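Local coordinates for protein nitrilotriacetate monooxygenase component B (Bacillus cereus ATCC 14579, PDB 3BPK) that probably binds FMN and acts as a flavin-dependent oxidoreductase of the flavoredoxin family, the component B of a nitrilotriacetate monooxygenase system, at residues 133-144 with 157-168; 30-38 with 124-132. All coordinates share one frame; numbering follows the deposited sequence.

Contact 1 (133-144 with 157-168); sequences NIRMECVLERAI and LLIGRVVRFHVA
His166 and Glu137, on adjoining strands, show how a buried ionisable pair can be satisfied within a hairpin. His166 NE2 gives its proton to Glu137 OE2 at 2.7 Å, nearly straight at 168°; the oxygen lies in the ring plane but is met on its anti side. The same OE2 also accepts from the backbone N of Glu122, while OE1 takes the amides of Val123 and Ile124, so both carboxylate oxygens are engaged and the group's rotation is fixed. Over one face of the imidazole lies the Arg135 guanidinium, stacked almost parallel with centres 3.9 Å apart. Arg135 CG stands between its backbone N and carbonyl carbon (chi1 75°), and the chain, extended from CG to NE, lays the guanidinium flat on the imidazole; stack and NE2-OE2 bond together hold the ring in place.

Farther along the hairpin, where Glu141 is exposed, Arg161 NE forms a salt bridge with Glu141 OE2 at 2.7 Å, the oxygen lying in the guanidinium plane. Arg164 instead turns to Glu122 through NE.

On the opposite face, Met136, present as selenomethionine, packs CG on Phe165 CD1 at 3.7 Å, and its SE makes an oblique Met-aromatic contact; Val162 CG1 sits over the ring centre. Arg135 and His166 exchange backbone N-H...O bonds both ways, as do Val139 and Arg161. Val163 and Arg164 both face Glu137, whereas Glu141 and Arg142 both face Ile159, whose O accepts Glu141 N at 2.8 Å and Arg142 N only weakly. These are two classic beta bulges in a long, twisted antiparallel hairpin of the flavin reductase-like domain.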
loop_
_atom_site.group_PDB
_atom_site.type_symbol
_atom_site.label_atom_id
_atom_site.label_comp_id
_atom_site.label_asym_id
_atom_site.label_seq_id
_atom_site.Cartn_x
_atom_site.Cartn_y
_atom_site.Cartn_z
ATOM N N ASN B 133 15.863 -11.220 2.138
ATOM C CA ASN B 133 15.373 -12.586 2.238
ATOM C C ASN B 133 14.263 -12.881 1.202
ATOM O O ASN B 133 13.983 -14.030 0.883
ATOM C CB ASN B 133 14.915 -12.856 3.681
ATOM C CG ASN B 133 16.092 -12.862 4.668
ATOM O OD1 ASN B 133 16.767 -13.882 4.805
ATOM N ND2 ASN B 133 16.347 -11.730 5.345
ATOM N N ILE B 134 13.598 -11.828 0.708
ATOM C CA ILE B 134 12.622 -12.007 -0.364
ATOM C C ILE B 134 12.823 -10.843 -1.309
ATOM O O ILE B 134 12.898 -9.667 -0.886
ATOM C CB ILE B 134 11.142 -11.991 0.139
ATOM C CG1 ILE B 134 10.878 -13.103 1.175
ATOM C CG2 ILE B 134 10.144 -12.104 -1.093
ATOM C CD1 ILE B 134 9.479 -13.041 1.811
ATOM N N ARG B 135 12.978 -11.163 -2.582
ATOM C CA ARG B 135 12.986 -10.116 -3.597
ATOM C C ARG B 135 12.284 -10.545 -4.860
ATOM O O ARG B 135 12.138 -11.748 -5.154
ATOM C CB ARG B 135 14.390 -9.628 -3.856
ATOM C CG ARG B 135 15.256 -10.563 -4.681
ATOM C CD ARG B 135 16.674 -9.974 -4.870
ATOM N NE ARG B 135 17.349 -10.729 -5.915
ATOM C CZ ARG B 135 17.891 -11.945 -5.758
ATOM N NH1 ARG B 135 17.938 -12.544 -4.573
ATOM N NH2 ARG B 135 18.397 -12.547 -6.816
HETATM N N MSE B 136 11.834 -9.547 -5.609
HETATM C CA MSE B 136 10.995 -9.782 -6.775
HETATM C C MSE B 136 11.535 -9.003 -7.944
HETATM O O MSE B 136 11.639 -7.777 -7.882
HETATM C CB MSE B 136 9.579 -9.270 -6.471
HETATM C CG MSE B 136 8.861 -10.154 -5.404
HETATM SE SE MSE B 136 7.263 -9.299 -4.699
HETATM C CE MSE B 136 8.210 -8.133 -3.471
ATOM N N GLU B 137 11.874 -9.717 -9.013
ATOM C CA GLU B 137 12.295 -9.047 -10.245
ATOM C C GLU B 137 11.028 -8.563 -10.894
ATOM O O GLU B 137 10.066 -9.354 -11.068
ATOM C CB GLU B 137 12.994 -10.018 -11.194
ATOM C CG GLU B 137 14.266 -10.622 -10.615
ATOM C CD GLU B 137 14.945 -11.609 -11.565
ATOM O OE1 GLU B 137 14.778 -11.470 -12.799
ATOM O OE2 GLU B 137 15.677 -12.481 -11.045
ATOM N N CYS B 138 11.019 -7.264 -11.228
ATOM C CA CYS B 138 9.830 -6.687 -11.872
ATOM C C CYS B 138 10.095 -6.083 -13.241
ATOM O O CYS B 138 11.177 -5.502 -13.491
ATOM C CB CYS B 138 9.248 -5.588 -11.005
ATOM S SG CYS B 138 8.606 -6.204 -9.419
ATOM N N VAL B 139 9.083 -6.198 -14.104
ATOM C CA VAL B 139 9.054 -5.354 -15.303
ATOM C C VAL B 139 7.993 -4.264 -15.082
ATOM O O VAL B 139 6.998 -4.444 -14.344
ATOM C CB VAL B 139 8.778 -6.143 -16.612
ATOM C CG1 VAL B 139 9.886 -7.177 -16.864
ATOM C CG2 VAL B 139 7.400 -6.822 -16.545
ATOM N N LEU B 140 8.214 -3.125 -15.716
ATOM C CA LEU B 140 7.312 -2.012 -15.511
ATOM C C LEU B 140 6.101 -2.193 -16.419
ATOM O O LEU B 140 6.240 -2.184 -17.672
ATOM C CB LEU B 140 8.034 -0.711 -15.851
ATOM C CG LEU B 140 7.162 0.535 -15.628
ATOM C CD1 LEU B 140 6.864 0.731 -14.142
ATOM C CD2 LEU B 140 7.797 1.803 -16.246
ATOM N N GLU B 141 4.934 -2.373 -15.809
ATOM C CA GLU B 141 3.699 -2.496 -16.577
ATOM C C GLU B 141 3.204 -1.136 -17.008
ATOM O O GLU B 141 2.818 -0.936 -18.161
ATOM C CB GLU B 141 2.645 -3.213 -15.756
ATOM C CG GLU B 141 2.866 -4.681 -15.727
ATOM C CD GLU B 141 2.702 -5.316 -17.107
ATOM O OE1 GLU B 141 1.872 -4.820 -17.913
ATOM O OE2 GLU B 141 3.425 -6.291 -17.402
ATOM N N ARG B 142 3.215 -0.194 -16.074
ATOM C CA ARG B 142 2.905 1.209 -16.408
ATOM C C ARG B 142 3.409 2.124 -15.306
ATOM O O ARG B 142 3.586 1.698 -14.170
ATOM C CB ARG B 142 1.412 1.428 -16.732
ATOM C CG ARG B 142 0.506 1.301 -15.554
ATOM C CD ARG B 142 -0.945 1.659 -15.956
ATOM N NE ARG B 142 -1.604 0.656 -16.814
ATOM C CZ ARG B 142 -2.738 0.899 -17.475
ATOM N NH1 ARG B 142 -3.272 2.121 -17.431
ATOM N NH2 ARG B 142 -3.302 -0.052 -18.224
ATOM N N ALA B 143 3.686 3.376 -15.672
ATOM C CA ALA B 143 4.007 4.407 -14.696
ATOM C C ALA B 143 2.883 5.434 -14.857
ATOM O O ALA B 143 2.600 5.859 -15.970
ATOM C CB ALA B 143 5.380 5.020 -14.965
ATOM N N ILE B 144 2.227 5.784 -13.753
ATOM C CA ILE B 144 1.052 6.645 -13.791
ATOM C C ILE B 144 1.368 7.975 -13.066
ATOM O O ILE B 144 1.478 7.999 -11.847
ATOM C CB ILE B 144 -0.196 5.967 -13.115
ATOM C CG1 ILE B 144 -0.375 4.509 -13.612
ATOM C CG2 ILE B 144 -1.447 6.830 -13.411
ATOM C CD1 ILE B 144 -1.288 3.667 -12.714
ATOM N N LEU B 157 3.066 6.632 -9.964
ATOM C CA LEU B 157 2.693 5.348 -9.371
ATOM C C LEU B 157 3.190 4.269 -10.324
ATOM O O LEU B 157 2.701 4.166 -11.462
ATOM C CB LEU B 157 1.179 5.290 -9.193
ATOM C CG LEU B 157 0.639 4.062 -8.481
ATOM C CD1 LEU B 157 1.192 3.904 -7.102
ATOM C CD2 LEU B 157 -0.899 4.163 -8.411
ATOM N N LEU B 158 4.177 3.490 -9.871
ATOM C CA LEU B 158 4.797 2.458 -10.722
ATOM C C LEU B 158 4.047 1.172 -10.491
ATOM O O LEU B 158 3.945 0.717 -9.351
ATOM C CB LEU B 158 6.262 2.254 -10.348
ATOM C CG LEU B 158 7.108 3.558 -10.418
ATOM C CD1 LEU B 158 8.569 3.193 -10.047
ATOM C CD2 LEU B 158 7.027 4.304 -11.786
ATOM N N ILE B 159 3.544 0.582 -11.576
ATOM C CA ILE B 159 2.908 -0.734 -11.500
ATOM C C ILE B 159 3.904 -1.753 -12.048
ATOM O O ILE B 159 4.304 -1.667 -13.219
ATOM C CB ILE B 159 1.595 -0.794 -12.343
ATOM C CG1 ILE B 159 0.616 0.338 -11.934
ATOM C CG2 ILE B 159 0.937 -2.159 -12.196
ATOM C CD1 ILE B 159 0.274 0.370 -10.428
ATOM N N GLY B 160 4.349 -2.680 -11.196
ATOM C CA GLY B 160 5.380 -3.638 -11.605
ATOM C C GLY B 160 4.754 -5.012 -11.692
ATOM O O GLY B 160 3.896 -5.376 -10.868
ATOM N N ARG B 161 5.155 -5.765 -12.713
ATOM C CA ARG B 161 4.745 -7.156 -12.836
ATOM C C ARG B 161 5.906 -8.016 -12.402
ATOM O O ARG B 161 6.995 -7.878 -12.936
ATOM C CB ARG B 161 4.348 -7.486 -14.290
ATOM C CG ARG B 161 4.044 -8.970 -14.513
ATOM C CD ARG B 161 3.315 -9.222 -15.841
ATOM N NE ARG B 161 4.133 -8.866 -16.999
ATOM C CZ ARG B 161 4.992 -9.678 -17.613
ATOM N NH1 ARG B 161 5.175 -10.928 -17.183
ATOM N NH2 ARG B 161 5.667 -9.236 -18.679
ATOM N N VAL B 162 5.654 -8.883 -11.414
ATOM C CA VAL B 162 6.715 -9.774 -10.907
ATOM C C VAL B 162 6.974 -10.870 -11.941
ATOM O O VAL B 162 6.041 -11.599 -12.352
ATOM C CB VAL B 162 6.323 -10.424 -9.554
ATOM C CG1 VAL B 162 7.453 -11.348 -9.038
ATOM C CG2 VAL B 162 5.955 -9.357 -8.526
ATOM N N VAL B 163 8.233 -10.965 -12.375
ATOM C CA VAL B 163 8.634 -12.007 -13.347
ATOM C C VAL B 163 9.519 -13.103 -12.708
ATOM O O VAL B 163 9.734 -14.156 -13.318
ATOM C CB VAL B 163 9.285 -11.406 -14.599
ATOM C CG1 VAL B 163 8.258 -10.566 -15.345
ATOM C CG2 VAL B 163 10.537 -10.567 -14.225
ATOM N N ARG B 164 10.003 -12.836 -11.490
ATOM C CA ARG B 164 10.698 -13.872 -10.706
ATOM C C ARG B 164 10.608 -13.547 -9.232
ATOM O O ARG B 164 10.783 -12.386 -8.845
ATOM C CB ARG B 164 12.177 -13.975 -11.098
ATOM C CG ARG B 164 12.847 -15.268 -10.608
ATOM C CD ARG B 164 12.248 -16.457 -11.388
ATOM N NE ARG B 164 12.983 -16.779 -12.616
ATOM C CZ ARG B 164 12.465 -16.830 -13.840
ATOM N NH1 ARG B 164 11.184 -16.503 -14.056
ATOM N NH2 ARG B 164 13.249 -17.193 -14.867
ATOM N N PHE B 165 10.308 -14.570 -8.431
ATOM C CA PHE B 165 10.369 -14.456 -6.981
ATOM C C PHE B 165 11.646 -15.157 -6.533
ATOM O O PHE B 165 11.979 -16.234 -7.073
ATOM C CB PHE B 165 9.241 -15.212 -6.314
ATOM C CG PHE B 165 7.889 -14.566 -6.430
ATOM C CD1 PHE B 165 7.512 -13.552 -5.553
ATOM C CD2 PHE B 165 6.953 -15.044 -7.354
ATOM C CE1 PHE B 165 6.211 -13.011 -5.602
ATOM C CE2 PHE B 165 5.682 -14.495 -7.419
ATOM C CZ PHE B 165 5.315 -13.472 -6.532
ATOM N N HIS B 166 12.337 -14.579 -5.542
ATOM C CA HIS B 166 13.490 -15.207 -4.878
ATOM C C HIS B 166 13.162 -15.204 -3.397
ATOM O O HIS B 166 12.924 -14.143 -2.824
ATOM C CB HIS B 166 14.747 -14.388 -5.089
ATOM C CG HIS B 166 15.146 -14.265 -6.530
ATOM N ND1 HIS B 166 15.882 -15.237 -7.175
ATOM C CD2 HIS B 166 14.861 -13.321 -7.461
ATOM C CE1 HIS B 166 16.066 -14.872 -8.440
ATOM N NE2 HIS B 166 15.447 -13.717 -8.641
ATOM N N VAL B 167 13.112 -16.385 -2.776
ATOM C CA VAL B 167 12.637 -16.510 -1.392
ATOM C C VAL B 167 13.583 -17.361 -0.566
ATOM O O VAL B 167 13.920 -18.464 -0.997
ATOM C CB VAL B 167 11.223 -17.147 -1.330
ATOM C CG1 VAL B 167 10.743 -17.268 0.123
ATOM C CG2 VAL B 167 10.186 -16.361 -2.226
ATOM N N ALA B 168 14.006 -16.879 0.599
ATOM C CA ALA B 168 14.887 -17.687 1.462
ATOM C C ALA B 168 14.202 -19.010 1.826
ATOM O O ALA B 168 13.046 -19.033 2.254
ATOM C CB ALA B 168 15.289 -16.900 2.722
#

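Contact 2 (30-38 with 124-132); sequences VAFVTSVTK and ISVPGVKEA
Thr34 reaches across to the 124-132 segment with its hydroxyl, and apolar pairs flank that bond, Val36 with Val126 and Pro127 on one side and Phe32 with Val129 on the other. OG1 sits between the backbone N and carbonyl carbon (chi1 55°), which aims it at Pro127 O, 2.8 Å away. It donates in the carbonyl plane, onto a lone pair; no other hydrogen bond joins the two segments.

Next along the strand, Val36 and Val126 run antiparallel alongside one another. Val36 CG2 lies 4.0 Å from Val126 CG1 and also meets the proline ring, whose CD is 3.8 Å from it, the two side chains set nearly perpendicular. Val126 CG1 reaches further, to the backbone of Thr34 and Ser35, touching Ser35 CA at 3.8 Å.

At the other end Phe32 and Val129 are again roughly perpendicular. Here Val129 CG2 comes to the edge of the phenyl ring, near its plane, 3.9 Å from CE2.

Thus a largely loop-built segment lies against strand 28-36 by side chains rather than by backbone pairing. Strand 83-88 pairs with that strand and contributes His87, which bonds Phe32 O through ND1 and Val129 N through NE2; Lys81 of helix 73-81 touches Val36.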
loop_
_atom_site.group_PDB
_atom_site.type_symbol
_atom_site.label_atom_id
_atom_site.label_comp_id
_atom_site.label_asym_id
_atom_site.label_seq_id
_atom_site.Cartn_x
_atom_site.Cartn_y
_atom_site.Cartn_z
ATOM N N VAL B 30 7.428 -1.639 3.494
ATOM C CA VAL B 30 8.462 -0.796 2.872
ATOM C C VAL B 30 9.157 -1.556 1.747
ATOM O O VAL B 30 9.793 -2.610 1.998
ATOM C CB VAL B 30 9.526 -0.332 3.952
ATOM C CG1 VAL B 30 10.626 0.542 3.355
ATOM C CG2 VAL B 30 8.827 0.464 5.085
ATOM N N ALA B 31 9.010 -1.040 0.527
ATOM C CA ALA B 31 9.692 -1.627 -0.635
ATOM C C ALA B 31 11.104 -1.061 -0.709
ATOM O O ALA B 31 11.280 0.165 -0.767
ATOM C CB ALA B 31 8.939 -1.306 -1.933
ATOM N N PHE B 32 12.118 -1.935 -0.755
ATOM C CA PHE B 32 13.473 -1.446 -1.003
ATOM C C PHE B 32 13.717 -1.722 -2.479
ATOM O O PHE B 32 13.727 -2.897 -2.900
ATOM C CB PHE B 32 14.496 -2.156 -0.138
ATOM C CG PHE B 32 15.871 -1.702 -0.402
ATOM C CD1 PHE B 32 16.221 -0.373 -0.164
ATOM C CD2 PHE B 32 16.848 -2.603 -0.884
ATOM C CE1 PHE B 32 17.512 0.075 -0.435
ATOM C CE2 PHE B 32 18.127 -2.156 -1.154
ATOM C CZ PHE B 32 18.471 -0.828 -0.914
ATOM N N VAL B 33 13.844 -0.651 -3.262
ATOM C CA VAL B 33 13.788 -0.790 -4.734
ATOM C C VAL B 33 15.127 -0.444 -5.366
ATOM O O VAL B 33 15.663 0.658 -5.120
ATOM C CB VAL B 33 12.732 0.166 -5.334
ATOM C CG1 VAL B 33 12.673 0.034 -6.878
ATOM C CG2 VAL B 33 11.332 -0.148 -4.769
ATOM N N THR B 34 15.655 -1.372 -6.183
ATOM C CA THR B 34 16.890 -1.095 -6.943
ATOM C C THR B 34 16.542 -0.885 -8.410
ATOM O O THR B 34 15.579 -1.463 -8.953
ATOM C CB THR B 34 17.970 -2.201 -6.821
ATOM O OG1 THR B 34 17.420 -3.475 -7.187
ATOM C CG2 THR B 34 18.490 -2.247 -5.402
ATOM N N SER B 35 17.349 -0.044 -9.050
ATOM C CA SER B 35 17.118 0.358 -10.426
ATOM C C SER B 35 18.479 0.821 -10.948
ATOM O O SER B 35 19.403 1.083 -10.153
ATOM C CB SER B 35 16.072 1.506 -10.484
ATOM O OG SER B 35 16.540 2.685 -9.823
ATOM N N VAL B 36 18.611 0.915 -12.271
ATOM C CA VAL B 36 19.932 1.222 -12.868
ATOM C C VAL B 36 19.822 2.442 -13.775
ATOM O O VAL B 36 18.845 2.557 -14.532
ATOM C CB VAL B 36 20.481 -0.010 -13.651
ATOM C CG1 VAL B 36 21.809 0.346 -14.344
ATOM C CG2 VAL B 36 20.724 -1.186 -12.669
ATOM N N THR B 37 20.816 3.347 -13.681
ATOM C CA THR B 37 20.825 4.559 -14.525
ATOM C C THR B 37 21.304 4.244 -15.946
ATOM O O THR B 37 21.849 3.158 -16.195
ATOM C CB THR B 37 21.750 5.656 -13.951
ATOM O OG1 THR B 37 23.132 5.258 -14.114
ATOM C CG2 THR B 37 21.469 5.954 -12.470
ATOM N N LYS B 38 21.130 5.206 -16.877
ATOM C CA LYS B 38 21.647 5.022 -18.233
ATOM C C LYS B 38 23.177 4.882 -18.223
ATOM O O LYS B 38 23.762 4.306 -19.161
ATOM C CB LYS B 38 21.242 6.173 -19.157
ATOM C CG LYS B 38 19.789 6.154 -19.610
ATOM C CD LYS B 38 19.571 7.051 -20.835
ATOM C CE LYS B 38 20.058 8.494 -20.620
ATOM N NZ LYS B 38 19.931 9.011 -19.205
ATOM N N ILE B 124 15.504 -10.154 -15.634
ATOM C CA ILE B 124 15.768 -8.753 -15.972
ATOM C C ILE B 124 17.249 -8.459 -15.812
ATOM O O ILE B 124 17.995 -9.305 -15.299
ATOM C CB ILE B 124 14.907 -7.793 -15.081
ATOM C CG1 ILE B 124 15.239 -7.947 -13.584
ATOM C CG2 ILE B 124 13.412 -8.038 -15.328
ATOM C CD1 ILE B 124 14.503 -6.906 -12.720
ATOM N N SER B 125 17.633 -7.253 -16.250
ATOM C CA SER B 125 19.022 -6.760 -16.308
ATOM C C SER B 125 19.385 -5.788 -15.174
ATOM O O SER B 125 20.435 -5.118 -15.206
ATOM C CB SER B 125 19.268 -6.047 -17.650
ATOM O OG SER B 125 18.816 -4.708 -17.591
ATOM N N VAL B 126 18.501 -5.664 -14.189
ATOM C CA VAL B 126 18.763 -4.852 -13.010
ATOM C C VAL B 126 19.067 -5.776 -11.827
ATOM O O VAL B 126 18.248 -6.645 -11.493
ATOM C CB VAL B 126 17.509 -4.027 -12.663
ATOM C CG1 VAL B 126 17.673 -3.347 -11.309
ATOM C CG2 VAL B 126 17.203 -3.026 -13.767
ATOM N N PRO B 127 20.247 -5.616 -11.211
ATOM C CA PRO B 127 20.568 -6.432 -10.035
ATOM C C PRO B 127 19.715 -6.063 -8.819
ATOM O O PRO B 127 19.214 -4.923 -8.730
ATOM C CB PRO B 127 22.002 -6.035 -9.699
ATOM C CG PRO B 127 22.533 -5.355 -10.890
ATOM C CD PRO B 127 21.370 -4.732 -11.604
ATOM N N GLY B 128 19.588 -7.008 -7.896
ATOM C CA GLY B 128 19.073 -6.727 -6.559
ATOM C C GLY B 128 20.213 -6.734 -5.560
ATOM O O GLY B 128 21.403 -6.596 -5.931
ATOM N N VAL B 129 19.851 -6.887 -4.289
ATOM C CA VAL B 129 20.835 -7.045 -3.225
ATOM C C VAL B 129 20.697 -8.408 -2.546
ATOM O O VAL B 129 19.589 -8.885 -2.297
ATOM C CB VAL B 129 20.796 -5.892 -2.194
ATOM C CG1 VAL B 129 21.094 -4.547 -2.885
ATOM C CG2 VAL B 129 19.465 -5.827 -1.406
ATOM N N LYS B 130 21.844 -9.007 -2.214
ATOM C CA LYS B 130 21.883 -10.313 -1.598
ATOM C C LYS B 130 21.298 -10.343 -0.183
ATOM O O LYS B 130 20.760 -11.369 0.238
ATOM C CB LYS B 130 23.360 -10.784 -1.572
ATOM C CG LYS B 130 23.548 -12.176 -1.064
ATOM C CD LYS B 130 25.059 -12.501 -1.091
ATOM C CE LYS B 130 25.383 -13.767 -0.299
ATOM N NZ LYS B 130 24.890 -14.883 -1.123
ATOM N N GLU B 131 21.390 -9.207 0.538
ATOM C CA GLU B 131 20.953 -9.133 1.920
ATOM C C GLU B 131 19.443 -9.376 2.120
ATOM O O GLU B 131 19.030 -9.809 3.214
ATOM C CB GLU B 131 21.343 -7.795 2.545
ATOM C CG GLU B 131 22.870 -7.622 2.809
ATOM C CD GLU B 131 23.727 -7.322 1.583
ATOM O OE1 GLU B 131 23.194 -7.080 0.486
ATOM O OE2 GLU B 131 24.982 -7.332 1.750
ATOM N N ALA B 132 18.615 -9.117 1.093
ATOM C CA ALA B 132 17.177 -9.386 1.233
ATOM C C ALA B 132 16.870 -10.873 1.326
ATOM O O ALA B 132 17.526 -11.691 0.647
ATOM C CB ALA B 132 16.420 -8.795 0.044
#

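How the contacts relate
Both contacts are largely buried, yet they illustrate two ways of joining strands to their surroundings. Contact 1 is sheet-internal: backbone bonds set the register, and it buries 1197 Å², both sides summed, and includes a buried polar cluster and a more exposed salt bridge. Contact 2 buries 285 Å² and is mostly apolar, laying a connecting segment against a different strand of the same eight-stranded sheet. Strand 83-88 pairs with both 28-36 and 134-146, bridging the two sites. They also meet directly, with centres about 10 Å apart, where Ile124 packs on Val139 and Val163. Contact 1 further reaches the second subunit, whose strand pairs with residues 165-168 and continues the sheet.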